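Local coordinates for protein thymidylate synthase ThyX (Streptomyces cacaoi subsp. asoensis, PDB 4P5A) that probably catalyses the FAD-dependent reductive methylation of dUMP to dTMP, with methylenetetrahydrofolate as methyl donor and NADPH as reductant, working as a homotetramer, at residues B[187-201]-B[227-239]. Residues are numbered along the deposited sequence; the frame is centred on the assembly and turned at random.
Sequences MHFLSLRTHRPDAAY and THEAFTAFGRVSP. With FAD (flavin-adenine dinucleotide), chain H.
Arg236 kinks at its third torsion (chi3 60°), which lays one face of its guanidinium against Phe231 CE1 and turns its edge to Thr194, whose OG1 sits between backbone N and carbonyl carbon (chi1 57°). Arg236 NH2 gives Thr194 OG1 a nearly straight bond of 3.0 Å (167°), in the guanidinium plane. OG1 in turn donates to Leu190 O, and water 1 joins it to Arg236 NE. NH1 reaches Thr232 OG1 and a salt bridge to Glu217. Replaced by alanine, Arg236 would probably leave Thr194 OG1 without its N-H donor and the Glu217 carboxylate without this cation.

The Phe231 ring is sandwiched: Arg236 CA lies against one face, and Met187 CG over the other, 3.9 Å from the Phe231 centroid, a CH-pi contact beside an oblique Met-aromatic approach of SD. Met187 CE runs on to Pro239 CD at 3.7 Å. Gly235, with positive phi, closes helix 225-233 in a Schellman motif. The exit from the helix then bonds across: Arg236 O takes the hydroxyl of Ser191 in its carbonyl plane (OG to O 2.7 Å), and Gly235 O accepts Ala200 N at 2.9 Å on a lone pair.

His188, one turn before Ser191, donates NE2 to FAD O2P (3.1 Å), while Ser238 CB packs on His188 N (3.6 Å). The C-terminal tail is thus bonded to a flavin-binding helix and its following loop, and the anchored Arg236 cation, near Arg196, is probably offset by Glu217.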
ATOM      1  N   MET B 187       8.732  -6.891  10.732  1.00  5.87           N
ATOM      2  CA  MET B 187      10.025  -6.249  11.112  1.00  6.71           C
ATOM      3  C   MET B 187       9.903  -4.735  11.110  1.00  7.09           C
ATOM      4  O   MET B 187      10.491  -4.072  12.005  1.00  6.84           O
ATOM      5  CB  MET B 187      11.188  -6.755  10.152  1.00  6.72           C
ATOM      6  CG  MET B 187      11.613  -8.161  10.590  1.00  6.14           C
ATOM      7  SD  MET B 187      13.003  -8.659   9.558  1.00  9.92           S
ATOM      8  CE  MET B 187      12.210  -9.179   7.966  1.00 12.33           C
ATOM      9  N   HIS B 188       9.158  -4.187  10.170  1.00  6.96           N
ATOM     10  CA  HIS B 188       9.040  -2.681  10.149  1.00  8.48           C
ATOM     11  C   HIS B 188       8.268  -2.237  11.380  1.00  7.75           C
ATOM     12  O   HIS B 188       8.647  -1.247  12.053  1.00  8.27           O
ATOM     13  CB  HIS B 188       8.350  -2.291   8.844  1.00  9.74           C
ATOM     14  CG  HIS B 188       8.312  -0.803   8.631  1.00 10.53           C
ATOM     15  ND1 HIS B 188       9.262  -0.143   7.888  1.00 21.78           N
ATOM     16  CD2 HIS B 188       7.451   0.132   9.093  1.00  8.40           C
ATOM     17  CE1 HIS B 188       8.981   1.150   7.873  1.00 14.00           C
ATOM     18  NE2 HIS B 188       7.934   1.357   8.664  1.00 13.97           N
ATOM     19  N   PHE B 189       7.255  -3.014  11.771  1.00  8.51           N
ATOM     20  CA  PHE B 189       6.476  -2.663  12.964  1.00  9.17           C
ATOM     21  C   PHE B 189       7.350  -2.818  14.235  1.00  9.25           C
ATOM     22  O   PHE B 189       7.331  -1.932  15.086  1.00  8.63           O
ATOM     23  CB  PHE B 189       5.314  -3.619  13.016  1.00  9.40           C
ATOM     24  CG  PHE B 189       4.557  -3.656  14.308  1.00  8.60           C
ATOM     25  CD1 PHE B 189       4.817  -4.629  15.276  1.00 10.56           C
ATOM     26  CD2 PHE B 189       3.515  -2.735  14.549  1.00  7.92           C
ATOM     27  CE1 PHE B 189       4.072  -4.673  16.505  1.00  9.95           C
ATOM     28  CE2 PHE B 189       2.713  -2.845  15.780  1.00 11.16           C
ATOM     29  CZ  PHE B 189       3.056  -3.811  16.751  1.00 10.67           C
ATOM     30  N   LEU B 190       8.178  -3.867  14.282  1.00  6.74           N
ATOM     31  CA  LEU B 190       8.979  -4.105  15.512  1.00  7.86           C
ATOM     32  C   LEU B 190      10.018  -2.957  15.624  1.00  7.67           C
ATOM     33  O   LEU B 190      10.334  -2.563  16.741  1.00  7.97           O
ATOM     34  CB  LEU B 190       9.722  -5.455  15.479  1.00  6.56           C
ATOM     35  CG  LEU B 190       8.730  -6.666  15.578  1.00  7.76           C
ATOM     36  CD1 LEU B 190       9.519  -7.894  15.424  1.00 10.29           C
ATOM     37  CD2 LEU B 190       7.997  -6.698  16.960  1.00  9.12           C
ATOM     38  N   SER B 191      10.563  -2.486  14.512  1.00  6.35           N
ATOM     39  CA  SER B 191      11.602  -1.395  14.574  1.00  9.51           C
ATOM     40  C   SER B 191      10.984  -0.184  15.170  1.00  9.14           C
ATOM     41  O   SER B 191      11.642   0.566  15.877  1.00  9.82           O
ATOM     42  CB  SER B 191      12.104  -1.075  13.176  1.00  9.27           C
ATOM     43  OG  SER B 191      13.199  -0.178  13.215  1.00  9.92           O
ATOM     44  N   LEU B 192       9.700   0.022  14.963  1.00  8.95           N
ATOM     45  CA  LEU B 192       9.070   1.310  15.469  1.00  9.49           C
ATOM     46  C   LEU B 192       8.389   1.116  16.857  1.00 10.78           C
ATOM     47  O   LEU B 192       8.265   2.059  17.630  1.00 11.26           O
ATOM     48  CB  LEU B 192       7.962   1.763  14.479  1.00  7.75           C
ATOM     49  CG  LEU B 192       8.494   2.306  13.193  1.00  9.63           C
ATOM     50  CD1 LEU B 192       7.237   2.360  12.126  1.00  9.81           C
ATOM     51  CD2 LEU B 192       9.142   3.715  13.441  1.00 12.08           C
ATOM     52  N   ARG B 193       7.897  -0.085  17.146  1.00 10.40           N
ATOM     53  CA  ARG B 193       7.018  -0.333  18.307  1.00  9.48           C
ATOM     54  C   ARG B 193       7.769  -1.110  19.419  1.00  9.79           C
ATOM     55  O   ARG B 193       7.125  -1.607  20.351  1.00 10.90           O
ATOM     56  CB  ARG B 193       5.739  -1.091  17.943  1.00  9.68           C
ATOM     57  CG  ARG B 193       4.926  -0.336  16.932  1.00  9.36           C
ATOM     58  CD  ARG B 193       4.518   1.100  17.368  1.00 10.55           C
ATOM     59  NE  ARG B 193       3.523   1.695  16.386  1.00  9.43           N
ATOM     60  CZ  ARG B 193       2.935   2.868  16.623  1.00  9.68           C
ATOM     61  NH1 ARG B 193       3.241   3.581  17.772  1.00 10.23           N
ATOM     62  NH2 ARG B 193       2.025   3.326  15.762  1.00  6.44           N
ATOM     63  N   THR B 194       9.086  -1.179  19.329  1.00 10.77           N
ATOM     64  CA  THR B 194       9.854  -1.628  20.506  1.00 12.10           C
ATOM     65  C   THR B 194      10.919  -0.554  20.793  1.00 13.98           C
ATOM     66  O   THR B 194      11.510   0.062  19.861  1.00 14.30           O
ATOM     67  CB  THR B 194      10.521  -2.964  20.332  1.00 12.48           C
ATOM     68  OG1 THR B 194      11.396  -2.923  19.193  1.00 13.64           O
ATOM     69  CG2 THR B 194       9.514  -4.045  20.191  1.00 10.87           C
ATOM     70  N   HIS B 195      11.183  -0.357  22.099  1.00 14.46           N
ATOM     71  CA  HIS B 195      12.235   0.626  22.511  1.00 17.98           C
ATOM     72  C   HIS B 195      13.494  -0.179  22.875  1.00 18.80           C
ATOM     73  O   HIS B 195      13.554  -0.763  23.943  1.00 17.55           O
ATOM     74  CB  HIS B 195      11.744   1.367  23.755  1.00 20.51           C
ATOM     75  CG  HIS B 195      12.769   2.314  24.306  1.00 23.18           C
ATOM     76  ND1 HIS B 195      13.527   2.023  25.430  1.00 34.71           N
ATOM     77  CD2 HIS B 195      13.193   3.527  23.868  1.00 25.04           C
ATOM     78  CE1 HIS B 195      14.380   3.018  25.657  1.00 34.78           C
ATOM     79  NE2 HIS B 195      14.187   3.951  24.734  1.00 29.10           N
ATOM     80  N   ARG B 196      14.482  -0.163  22.001  0.55 18.45           N
ATOM     81  CA  ARG B 196      15.683  -0.935  22.181  0.55 19.29           C
ATOM     82  C   ARG B 196      16.898  -0.026  22.056  0.55 21.44           C
ATOM     83  O   ARG B 196      17.290   0.339  20.935  0.55 19.61           O
ATOM     84  CB  ARG B 196      15.748  -2.048  21.154  0.55 19.73           C
ATOM     85  CG  ARG B 196      14.625  -3.042  21.372  0.55 17.97           C
ATOM     86  CD  ARG B 196      14.795  -3.809  22.709  0.55 13.87           C
ATOM     87  NE  ARG B 196      13.725  -4.794  22.742  0.55 18.80           N
ATOM     88  CZ  ARG B 196      12.516  -4.613  23.243  0.55 19.72           C
ATOM     89  NH1 ARG B 196      12.134  -3.501  23.901  0.55 17.18           N
ATOM     90  NH2 ARG B 196      11.705  -5.603  23.136  0.55 16.34           N
ATOM     91  N   PRO B 197      17.496   0.335  23.214  1.00 23.17           N
ATOM     92  CA  PRO B 197      18.519   1.426  23.209  1.00 25.54           C
ATOM     93  C   PRO B 197      19.781   1.146  22.389  1.00 26.50           C
ATOM     94  O   PRO B 197      20.465   2.107  22.015  1.00 25.57           O
ATOM     95  CB  PRO B 197      18.869   1.608  24.708  1.00 28.59           C
ATOM     96  CG  PRO B 197      17.497   1.288  25.405  1.00 28.24           C
ATOM     97  CD  PRO B 197      17.027   0.013  24.592  1.00 24.14           C
ATOM     98  N   ASP B 198      20.047  -0.145  22.162  1.00 26.89           N
ATOM     99  CA  ASP B 198      21.025  -0.753  21.244  1.00 28.26           C
ATOM    100  C   ASP B 198      20.703  -0.681  19.687  1.00 25.97           C
ATOM    101  O   ASP B 198      21.596  -0.903  18.848  1.00 24.15           O
ATOM    102  CB  ASP B 198      21.106  -2.272  21.606  1.00 32.53           C
ATOM    103  CG  ASP B 198      19.650  -3.027  21.630  1.00 39.21           C
ATOM    104  OD1 ASP B 198      19.364  -3.948  20.723  1.00 47.68           O
ATOM    105  OD2 ASP B 198      18.809  -2.728  22.579  1.00 43.07           O
ATOM    106  N   ALA B 199      19.428  -0.397  19.310  1.00 20.59           N
ATOM    107  CA  ALA B 199      18.991  -0.498  17.898  1.00 17.70           C
ATOM    108  C   ALA B 199      19.606   0.595  17.055  1.00 15.47           C
ATOM    109  O   ALA B 199      20.051   1.670  17.611  1.00 16.95           O
ATOM    110  CB  ALA B 199      17.423  -0.438  17.809  1.00 16.17           C
ATOM    111  N   ALA B 200      19.628   0.442  15.743  1.00 11.16           N
ATOM    112  CA  ALA B 200      20.152   1.506  14.921  1.00 12.26           C
ATOM    113  C   ALA B 200      19.341   2.799  15.118  1.00 14.60           C
ATOM    114  O   ALA B 200      19.892   3.956  15.059  1.00 13.69           O
ATOM    115  CB  ALA B 200      20.100   1.127  13.472  1.00 14.16           C
ATOM    116  N   TYR B 201      18.031   2.645  15.316  1.00 13.92           N
ATOM    117  CA  TYR B 201      17.130   3.818  15.610  1.00 15.76           C
ATOM    118  C   TYR B 201      16.402   3.548  16.922  1.00 18.03           C
ATOM    119  O   TYR B 201      15.802   2.499  17.110  1.00 20.02           O
ATOM    120  CB  TYR B 201      16.099   3.990  14.494  1.00 14.88           C
ATOM    121  CG  TYR B 201      16.746   4.410  13.241  1.00 16.09           C
ATOM    122  CD1 TYR B 201      16.895   5.767  12.976  1.00 22.97           C
ATOM    123  CD2 TYR B 201      17.233   3.451  12.318  1.00 18.51           C
ATOM    124  CE1 TYR B 201      17.487   6.144  11.795  1.00 22.74           C
ATOM    125  CE2 TYR B 201      17.818   3.803  11.187  1.00 20.42           C
ATOM    126  CZ  TYR B 201      17.980   5.190  10.940  1.00 19.29           C
ATOM    127  OH  TYR B 201      18.592   5.578   9.761  1.00 27.57           O
ATOM    128  N   THR B 227      15.945 -15.519  10.434  1.00  7.48           N
ATOM    129  CA  THR B 227      15.536 -14.126  10.138  1.00  8.33           C
ATOM    130  C   THR B 227      15.553 -13.260  11.405  1.00  7.69           C
ATOM    131  O   THR B 227      16.007 -12.064  11.379  1.00  8.06           O
ATOM    132  CB  THR B 227      14.125 -14.114   9.435  1.00  6.31           C
ATOM    133  OG1 THR B 227      14.263 -14.825   8.232  1.00  8.65           O
ATOM    134  CG2 THR B 227      13.799 -12.597   9.013  1.00  7.65           C
ATOM    135  N   HIS B 228      14.921 -13.754  12.471  1.00  7.16           N
ATOM    136  CA  HIS B 228      14.866 -13.030  13.696  1.00  9.36           C
ATOM    137  C   HIS B 228      16.291 -12.706  14.215  1.00 10.89           C
ATOM    138  O   HIS B 228      16.588 -11.541  14.622  1.00  9.90           O
ATOM    139  CB  HIS B 228      14.052 -13.807  14.694  1.00  9.94           C
ATOM    140  CG  HIS B 228      14.042 -13.161  16.026  1.00 11.33           C
ATOM    141  ND1 HIS B 228      14.987 -13.482  16.956  1.00 11.96           N
ATOM    142  CD2 HIS B 228      13.389 -12.060  16.513  1.00 15.57           C
ATOM    143  CE1 HIS B 228      14.772 -12.766  18.064  1.00 21.12           C
ATOM    144  NE2 HIS B 228      13.821 -11.874  17.813  1.00 20.31           N
ATOM    145  N   GLU B 229      17.217 -13.700  14.144  1.00  9.23           N
ATOM    146  CA  GLU B 229      18.598 -13.394  14.549  1.00 12.16           C
ATOM    147  C   GLU B 229      19.235 -12.349  13.697  1.00 10.67           C
ATOM    148  O   GLU B 229      19.914 -11.409  14.246  1.00 12.56           O
ATOM    149  CB  GLU B 229      19.520 -14.631  14.531  1.00 13.08           C
ATOM    150  CG  GLU B 229      19.095 -15.578  15.591  1.00 23.01           C
ATOM    151  CD  GLU B 229      19.362 -15.129  17.015  1.00 34.56           C
ATOM    152  OE1 GLU B 229      20.581 -15.178  17.397  1.00 42.90           O
ATOM    153  OE2 GLU B 229      18.363 -14.801  17.761  1.00 35.75           O
ATOM    154  N   ALA B 230      19.046 -12.449  12.392  1.00 10.81           N
ATOM    155  CA  ALA B 230      19.641 -11.446  11.458  1.00  9.55           C
ATOM    156  C   ALA B 230      19.038 -10.037  11.679  1.00  8.66           C
ATOM    157  O   ALA B 230      19.737  -9.040  11.610  1.00  9.55           O
ATOM    158  CB  ALA B 230      19.384 -11.880   9.946  1.00  9.28           C
ATOM    159  N   PHE B 231      17.712  -9.955  11.895  1.00  7.35           N
ATOM    160  CA  PHE B 231      17.087  -8.655  12.110  1.00 10.29           C
ATOM    161  C   PHE B 231      17.765  -7.957  13.288  1.00 11.08           C
ATOM    162  O   PHE B 231      18.053  -6.775  13.226  1.00 13.02           O
ATOM    163  CB  PHE B 231      15.659  -8.932  12.505  1.00  9.82           C
ATOM    164  CG  PHE B 231      14.839  -7.664  12.841  1.00  8.95           C
ATOM    165  CD1 PHE B 231      14.206  -7.586  14.117  1.00 11.58           C
ATOM    166  CD2 PHE B 231      14.698  -6.612  11.873  1.00  7.69           C
ATOM    167  CE1 PHE B 231      13.401  -6.452  14.492  1.00 10.49           C
ATOM    168  CE2 PHE B 231      13.935  -5.478  12.274  1.00  8.83           C
ATOM    169  CZ  PHE B 231      13.299  -5.397  13.527  1.00 12.87           C
ATOM    170  N   THR B 232      17.977  -8.691  14.380  1.00  9.43           N
ATOM    171  CA  THR B 232      18.609  -8.032  15.543  1.00 13.66           C
ATOM    172  C   THR B 232      20.079  -7.750  15.313  1.00 13.30           C
ATOM    173  O   THR B 232      20.548  -6.644  15.663  1.00 12.81           O
ATOM    174  CB  THR B 232      18.339  -8.838  16.819  1.00 17.26           C
ATOM    175  OG1 THR B 232      16.974  -8.588  17.190  1.00 17.64           O
ATOM    176  CG2 THR B 232      19.147  -8.304  18.037  1.00 20.07           C
ATOM    177  N   ALA B 233      20.741  -8.615  14.603  1.00 11.14           N
ATOM    178  CA  ALA B 233      22.210  -8.436  14.308  1.00 14.11           C
ATOM    179  C   ALA B 233      22.455  -7.182  13.515  1.00 15.22           C
ATOM    180  O   ALA B 233      23.545  -6.529  13.678  1.00 14.98           O
ATOM    181  CB  ALA B 233      22.729  -9.588  13.527  1.00 13.36           C
ATOM    182  N   PHE B 234      21.515  -6.843  12.624  1.00 11.91           N
ATOM    183  CA  PHE B 234      21.712  -5.650  11.810  1.00 14.07           C
ATOM    184  C   PHE B 234      21.080  -4.344  12.288  1.00 12.43           C
ATOM    185  O   PHE B 234      20.948  -3.394  11.487  1.00 13.71           O
ATOM    186  CB  PHE B 234      21.409  -5.963  10.375  1.00 14.68           C
ATOM    187  CG  PHE B 234      22.494  -6.893   9.766  1.00 19.99           C
ATOM    188  CD1 PHE B 234      23.817  -6.375   9.502  1.00 23.42           C
ATOM    189  CD2 PHE B 234      22.249  -8.257   9.631  1.00 18.41           C
ATOM    190  CE1 PHE B 234      24.843  -7.203   8.998  1.00 27.36           C
ATOM    191  CE2 PHE B 234      23.210  -9.099   9.070  1.00 21.62           C
ATOM    192  CZ  PHE B 234      24.537  -8.605   8.786  1.00 24.93           C
ATOM    193  N   GLY B 235      20.694  -4.310  13.567  1.00 11.54           N
ATOM    194  CA  GLY B 235      20.256  -3.050  14.178  1.00 11.52           C
ATOM    195  C   GLY B 235      18.751  -2.886  14.237  1.00  9.49           C
ATOM    196  O   GLY B 235      18.301  -1.804  14.532  1.00 11.21           O
ATOM    197  N   ARG B 236      18.000  -3.954  13.908  1.00  9.71           N
ATOM    198  CA  ARG B 236      16.487  -3.951  14.098  1.00  9.35           C
ATOM    199  C   ARG B 236      15.837  -2.982  13.148  1.00  9.10           C
ATOM    200  O   ARG B 236      14.857  -2.276  13.542  1.00 12.09           O
ATOM    201  CB  ARG B 236      16.044  -3.705  15.544  1.00 12.87           C
ATOM    202  CG  ARG B 236      16.582  -4.820  16.512  1.00 12.28           C
ATOM    203  CD  ARG B 236      16.125  -4.604  17.983  1.00 12.57           C
ATOM    204  NE  ARG B 236      14.668  -4.601  18.171  1.00 12.20           N
ATOM    205  CZ  ARG B 236      13.926  -5.712  18.229  1.00 13.32           C
ATOM    206  NH1 ARG B 236      14.468  -6.971  18.088  1.00 12.01           N
ATOM    207  NH2 ARG B 236      12.655  -5.571  18.430  1.00 12.42           N
ATOM    208  N   VAL B 237      16.352  -2.984  11.921  1.00 12.52           N
ATOM    209  CA  VAL B 237      15.847  -2.154  10.805  1.00 14.22           C
ATOM    210  C   VAL B 237      15.232  -3.124   9.795  1.00 13.90           C
ATOM    211  O   VAL B 237      15.879  -4.129   9.463  1.00 13.93           O
ATOM    212  CB  VAL B 237      16.999  -1.370  10.128  1.00 16.02           C
ATOM    213  CG1 VAL B 237      16.397  -0.568   9.011  1.00 19.91           C
ATOM    214  CG2 VAL B 237      17.649  -0.454  11.158  1.00 19.56           C
ATOM    215  N   SER B 238      13.994  -2.922   9.352  1.00 13.55           N
ATOM    216  CA  SER B 238      13.433  -3.816   8.321  1.00 11.97           C
ATOM    217  C   SER B 238      14.191  -3.660   7.056  1.00 13.61           C
ATOM    218  O   SER B 238      14.480  -2.501   6.644  1.00 15.49           O
ATOM    219  CB  SER B 238      11.933  -3.405   8.083  1.00 16.64           C
ATOM    220  OG  SER B 238      11.309  -4.381   7.260  1.00 20.36           O
ATOM    221  N   PRO B 239      14.438  -4.762   6.353  1.00 14.19           N
ATOM    222  CA  PRO B 239      15.031  -4.727   5.068  1.00 17.91           C
ATOM    223  C   PRO B 239      13.936  -4.215   4.065  1.00 19.81           C
ATOM    224  O   PRO B 239      12.709  -4.217   4.394  1.00 21.37           O
ATOM    225  CB  PRO B 239      15.400  -6.207   4.810  1.00 16.64           C
ATOM    226  CG  PRO B 239      14.293  -7.011   5.581  1.00 18.80           C
ATOM    227  CD  PRO B 239      14.051  -6.132   6.828  1.00 13.15           C
ATOM    228  OXT PRO B 239      14.308  -3.805   2.950  1.00 24.15           O
TER
HETATM  229  PA  FAD H 302       3.179   1.643   7.491  1.00  9.96           P
HETATM  230  O1A FAD H 302       3.173   0.204   7.791  1.00 10.42           O
HETATM  231  O2A FAD H 302       1.972   2.410   7.368  1.00  8.49           O
HETATM  232  O5B FAD H 302       4.060   1.852   6.226  1.00 10.01           O
HETATM  233  C5B FAD H 302       5.387   1.200   6.107  1.00  9.08           C
HETATM  234  C4B FAD H 302       6.230   1.913   5.085  1.00  9.19           C
HETATM  235  O4B FAD H 302       5.532   1.893   3.822  1.00 12.77           O
HETATM  236  C3B FAD H 302       6.386   3.369   5.390  1.00  8.32           C
HETATM  237  O3B FAD H 302       7.484   3.587   6.309  1.00 12.46           O
HETATM  238  C2B FAD H 302       6.696   3.995   4.018  1.00 11.43           C
HETATM  239  O2B FAD H 302       8.072   3.591   3.675  1.00 13.99           O
HETATM  240  C1B FAD H 302       5.753   3.164   3.094  1.00  9.89           C
HETATM  241  N9A FAD H 302       4.432   3.775   2.859  1.00 10.62           N
HETATM  242  C8A FAD H 302       3.247   3.174   3.066  1.00 11.13           C
HETATM  243  N7A FAD H 302       2.247   3.955   2.664  1.00 10.08           N
HETATM  244  C5A FAD H 302       2.833   5.090   2.110  1.00  9.40           C
HETATM  245  C6A FAD H 302       2.373   6.287   1.505  1.00 11.57           C
HETATM  246  N6A FAD H 302       1.043   6.541   1.294  1.00  9.37           N
HETATM  247  N1A FAD H 302       3.318   7.201   1.111  1.00 11.46           N
HETATM  248  C2A FAD H 302       4.647   6.974   1.229  1.00  9.83           C
HETATM  249  N3A FAD H 302       5.130   5.842   1.804  1.00 11.72           N
HETATM  250  C4A FAD H 302       4.231   4.935   2.283  1.00 11.77           C
HETATM  251  N1  FAD H 302       1.053   9.510  14.160  1.00  7.63           N
HETATM  252  C2  FAD H 302       0.298  10.654  14.140  1.00 12.73           C
HETATM  253  O2  FAD H 302      -0.731  10.772  13.495  1.00  9.89           O
HETATM  254  N3  FAD H 302       0.626  11.673  15.004  1.00 11.69           N
HETATM  255  C4  FAD H 302       1.702  11.557  15.874  1.00 12.09           C
HETATM  256  O4  FAD H 302       1.968  12.570  16.576  1.00 13.23           O
HETATM  257  C4X FAD H 302       2.486  10.388  15.869  1.00 12.48           C
HETATM  258  N5  FAD H 302       3.672  10.246  16.624  1.00 14.50           N
HETATM  259  C5X FAD H 302       4.293   8.964  16.703  1.00 16.95           C
HETATM  260  C6  FAD H 302       5.313   8.636  17.626  1.00 16.50           C
HETATM  261  C7  FAD H 302       5.926   7.374  17.663  1.00 19.19           C
HETATM  262  C7M FAD H 302       7.019   7.196  18.730  1.00 20.19           C
HETATM  263  C8  FAD H 302       5.523   6.298  16.822  1.00 14.12           C
HETATM  264  C8M FAD H 302       6.226   4.905  16.801  1.00 15.32           C
HETATM  265  C9  FAD H 302       4.490   6.587  15.899  1.00 16.19           C
HETATM  266  C9A FAD H 302       3.853   7.884  15.883  1.00 12.03           C
HETATM  267  N10 FAD H 302       2.813   8.158  14.954  1.00 14.35           N
HETATM  268  C10 FAD H 302       2.137   9.379  15.002  1.00 13.81           C
HETATM  269  C1' FAD H 302       2.288   7.086  14.060  1.00 11.77           C
HETATM  270  C2' FAD H 302       3.313   7.164  12.842  1.00 13.17           C
HETATM  271  O2' FAD H 302       3.214   8.419  12.106  1.00 11.89           O
HETATM  272  C3' FAD H 302       2.957   6.093  11.779  1.00  9.97           C
HETATM  273  O3' FAD H 302       1.582   6.146  11.356  1.00 12.66           O
HETATM  274  C4' FAD H 302       3.213   4.596  12.342  1.00 12.78           C
HETATM  275  O4' FAD H 302       4.384   4.602  13.089  1.00 14.98           O
HETATM  276  C5' FAD H 302       3.296   3.624  11.136  1.00 10.51           C
HETATM  277  O5' FAD H 302       4.588   3.808  10.521  1.00  9.42           O
HETATM  278  P   FAD H 302       4.654   3.743   8.908  1.00 10.40           P
HETATM  279  O1P FAD H 302       3.779   4.744   8.226  1.00  9.50           O
HETATM  280  O2P FAD H 302       6.091   3.869   8.604  1.00 11.40           O
HETATM  281  O3P FAD H 302       4.108   2.291   8.562  1.00 10.78           O
HETATM  282  O   HOH W   1      13.827  -1.955  18.132  1.00 14.33           O
HETATM  283  O   HOH W   2      20.063  -4.372  17.450  1.00 24.97           O
HETATM  284  O   HOH W   3      16.423   0.284  14.475  1.00 13.27           O